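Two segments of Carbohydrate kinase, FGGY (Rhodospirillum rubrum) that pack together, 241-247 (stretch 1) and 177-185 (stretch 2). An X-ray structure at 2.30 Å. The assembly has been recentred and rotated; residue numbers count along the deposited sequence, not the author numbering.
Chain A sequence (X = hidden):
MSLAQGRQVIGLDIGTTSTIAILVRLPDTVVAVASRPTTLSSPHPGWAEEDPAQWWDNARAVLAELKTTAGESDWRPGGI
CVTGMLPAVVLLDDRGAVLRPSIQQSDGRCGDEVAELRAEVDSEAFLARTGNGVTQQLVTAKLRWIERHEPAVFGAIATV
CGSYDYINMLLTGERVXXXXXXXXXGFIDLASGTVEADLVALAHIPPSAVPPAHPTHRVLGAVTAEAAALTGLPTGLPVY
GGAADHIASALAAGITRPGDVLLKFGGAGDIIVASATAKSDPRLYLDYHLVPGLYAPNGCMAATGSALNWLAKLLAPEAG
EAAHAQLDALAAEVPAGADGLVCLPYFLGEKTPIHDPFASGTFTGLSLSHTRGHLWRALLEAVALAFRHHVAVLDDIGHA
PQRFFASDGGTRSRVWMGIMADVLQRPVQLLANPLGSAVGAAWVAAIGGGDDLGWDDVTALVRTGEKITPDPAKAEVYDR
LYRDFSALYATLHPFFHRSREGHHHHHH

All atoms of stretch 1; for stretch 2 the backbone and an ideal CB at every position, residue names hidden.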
# COMPACT_ATOMS: atom_id res chain seq x y z
N GLY A 241 -1.61 -14.73 11.03
CA GLY A 241 -2.59 -13.75 10.65
C GLY A 241 -2.28 -13.22 9.26
O GLY A 241 -1.11 -13.08 8.89
N GLY A 242 -3.31 -12.92 8.47
CA GLY A 242 -3.06 -12.25 7.21
C GLY A 242 -2.51 -10.85 7.40
O GLY A 242 -2.79 -10.18 8.41
N ALA A 243 -1.76 -10.41 6.41
CA ALA A 243 -0.98 -9.22 6.47
C ALA A 243 -1.40 -8.27 5.41
O ALA A 243 -1.57 -8.64 4.32
CB ALA A 243 0.44 -9.57 6.32
N ALA A 244 -1.60 -7.02 5.75
CA ALA A 244 -1.88 -6.02 4.76
C ALA A 244 -0.70 -5.77 3.78
O ALA A 244 0.34 -5.47 4.20
CB ALA A 244 -2.31 -4.77 5.41
N ASP A 245 -0.90 -5.89 2.49
CA ASP A 245 0.20 -5.81 1.55
C ASP A 245 1.15 -4.63 1.60
O ASP A 245 2.32 -4.84 1.59
CB ASP A 245 -0.18 -6.15 0.11
CG ASP A 245 -1.04 -5.12 -0.55
OD1 ASP A 245 -1.52 -4.19 0.05
OD2 ASP A 245 -1.23 -5.26 -1.71
N HIS A 246 0.66 -3.41 1.66
CA HIS A 246 1.56 -2.29 1.70
C HIS A 246 2.37 -2.19 3.00
O HIS A 246 3.48 -1.79 2.96
CB HIS A 246 0.87 -0.97 1.29
CG HIS A 246 -0.17 -0.50 2.24
ND1 HIS A 246 -1.31 -1.21 2.49
CD2 HIS A 246 -0.25 0.60 3.00
CE1 HIS A 246 -2.04 -0.57 3.36
NE2 HIS A 246 -1.42 0.54 3.69
N ILE A 247 1.80 -2.59 4.11
CA ILE A 247 2.49 -2.68 5.38
C ILE A 247 3.59 -3.77 5.37
O ILE A 247 4.68 -3.55 5.90
CB ILE A 247 1.52 -2.92 6.57
CG1 ILE A 247 0.27 -2.05 6.43
CG2 ILE A 247 2.24 -2.61 7.90
CD1 ILE A 247 0.62 -0.57 6.37
N UNK A 177 -10.96 -12.04 10.20
CA UNK A 177 -10.31 -11.10 9.30
C UNK A 177 -9.14 -10.37 9.98
O UNK A 177 -9.14 -10.19 11.20
CB UNK A 177 -11.33 -10.09 8.78
N UNK A 178 -8.15 -9.97 9.20
CA UNK A 178 -7.09 -9.08 9.64
C UNK A 178 -7.73 -7.83 10.28
O UNK A 178 -8.70 -7.25 9.71
CB UNK A 178 -6.18 -8.70 8.47
N UNK A 179 -7.23 -7.46 11.46
CA UNK A 179 -7.49 -6.16 12.06
C UNK A 179 -7.43 -5.08 10.98
O UNK A 179 -8.21 -4.14 10.97
CB UNK A 179 -6.49 -5.87 13.18
N UNK A 180 -6.44 -5.16 10.11
CA UNK A 180 -6.21 -4.05 9.20
C UNK A 180 -7.28 -3.99 8.08
O UNK A 180 -7.65 -2.91 7.62
CB UNK A 180 -4.81 -4.17 8.59
N UNK A 181 -7.74 -5.15 7.64
CA UNK A 181 -8.87 -5.18 6.73
C UNK A 181 -10.07 -4.48 7.41
O UNK A 181 -10.72 -3.59 6.81
CB UNK A 181 -9.21 -6.62 6.34
N UNK A 182 -10.34 -4.84 8.67
CA UNK A 182 -11.47 -4.27 9.39
C UNK A 182 -11.32 -2.76 9.68
O UNK A 182 -12.29 -2.00 9.64
CB UNK A 182 -11.66 -5.03 10.71
N UNK A 183 -10.10 -2.32 9.96
CA UNK A 183 -9.80 -0.91 10.20
C UNK A 183 -9.87 -0.10 8.91
O UNK A 183 -10.56 0.92 8.82
CB UNK A 183 -8.42 -0.76 10.84
N UNK A 184 -9.14 -0.51 7.88
CA UNK A 184 -9.27 0.22 6.64
C UNK A 184 -10.73 0.18 6.24
O UNK A 184 -11.27 1.17 5.77
CB UNK A 184 -8.37 -0.36 5.55
N UNK A 185 -11.37 -0.95 6.49
CA UNK A 185 -12.75 -1.17 6.10
C UNK A 185 -13.83 -0.35 6.79
O UNK A 185 -14.92 -0.22 6.24
CB UNK A 185 -13.07 -2.65 6.32

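Position 177 has extended backbone angles and a CA-to-CB bond that points away from stretch 1, with nothing of that stretch within reach; a beta-branched residue would suit the strand. The deposited residue is Val-177, in rotamer m.

Position 178 is far more constrained. Its CB points toward stretch 1, and the ideal CB lies 3.7 Å from Gly-242 O. A helix begins just after it, leaving amides in need of acceptors, so Asp, Asn, Ser or Thr would all make sensible caps. Stretch 1 offers both a carbonyl, at Gly-242, and an amide, at Ala-244. The residue is Asp-178, with chi1 at t. Its OD1 accepts from the N of position 180 at 3.0 Å, in an almost straight capping bond. Its OD2 reaches stretch 1 but forms no direct hydrogen bond there: Ala-244 N, 3.4 Å from Asp-178 OD2, is poorly angled, and Gly-242 O, 3.2 Å from Asp-178 OD2, is another acceptor. Water 1 makes the link instead, its O donating to Asp-178 OD2 at 2.6 Å and accepting from Ala-244 N at 3.0 Å.

At position 179 the CB points sideways and meets nothing of stretch 1, so many helix-compatible residues would fit. It is Arg-179, whose long side chain stays clear of that stretch.

Position 180 again points toward stretch 1, its ideal CB 4.1 Å from Ala-244 CB. A small residue could rest against that methyl, and a polar one could also reach toward the backbone amide of Ala-244. Asn-180 packs its CB against the methyl, and its ND2 donates to the O of water 1 at 2.6 Å, so the water joins both stretches.

Positions 181, 182 and 183 turn with the helix beyond the contact, and stretch 1 asks nothing of them. Trp-181 starts sideways and its end leads away; Ala-182 and Leu-183 are out of reach.

Position 184, one helical turn after 180, points toward stretch 1, but its ideal CB touches nothing there. A longer side chain could bridge the gap to the His-246 ring; Glu, Gln or Met are reasonable candidates, with an acidic end suited to a polar ring edge. Glu-184 spans it with chi1 m and chi2 t, bringing OE2 to 3.2 Å from His-246 CE1, at the edge of the ring and near its plane.

Position 185 is out of reach, but the helix itself is selective: an ideal CB would clash with Trp-181 O at 2.6 Å. Glycine suits it, and Gly-185 is found, its N bonded to that same oxygen.

Stretch 2 177-185: VDRNWALEG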
# COMPACT_ATOMS: atom_id res chain seq x y z
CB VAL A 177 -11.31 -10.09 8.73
CG1 VAL A 177 -12.25 -10.81 7.83
CG2 VAL A 177 -12.05 -9.38 9.85
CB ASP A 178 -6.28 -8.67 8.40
CG ASP A 178 -5.03 -7.88 8.72
OD1 ASP A 178 -4.72 -7.60 9.90
OD2 ASP A 178 -4.33 -7.51 7.73
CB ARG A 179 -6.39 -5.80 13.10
CG ARG A 179 -6.43 -6.54 14.47
CD ARG A 179 -5.44 -5.92 15.52
NE ARG A 179 -4.04 -5.87 15.03
CZ ARG A 179 -2.98 -5.43 15.73
NH1 ARG A 179 -1.78 -5.45 15.18
NH2 ARG A 179 -3.10 -5.02 16.98
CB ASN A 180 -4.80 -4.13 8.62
CG ASN A 180 -3.77 -3.34 9.46
OD1 ASN A 180 -4.05 -2.24 9.95
ND2 ASN A 180 -2.57 -3.91 9.57
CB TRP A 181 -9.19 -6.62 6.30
CG TRP A 181 -10.32 -6.68 5.36
CD1 TRP A 181 -10.26 -6.58 4.00
CD2 TRP A 181 -11.70 -6.83 5.70
NE1 TRP A 181 -11.52 -6.65 3.47
CE2 TRP A 181 -12.43 -6.81 4.49
CE3 TRP A 181 -12.41 -6.99 6.90
CZ2 TRP A 181 -13.83 -6.92 4.46
CZ3 TRP A 181 -13.78 -7.11 6.87
CH2 TRP A 181 -14.48 -7.07 5.66
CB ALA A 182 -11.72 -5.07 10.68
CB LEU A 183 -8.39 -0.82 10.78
CG LEU A 183 -8.00 0.20 11.85
CD1 LEU A 183 -6.59 0.86 11.52
CD2 LEU A 183 -9.04 1.24 12.10
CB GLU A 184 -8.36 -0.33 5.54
CG GLU A 184 -6.89 -0.11 5.86
CD GLU A 184 -6.00 -0.16 4.66
OE1 GLU A 184 -6.46 0.05 3.52
OE2 GLU A 184 -4.82 -0.39 4.85
O HOH W 1 -2.13 -6.32 8.57
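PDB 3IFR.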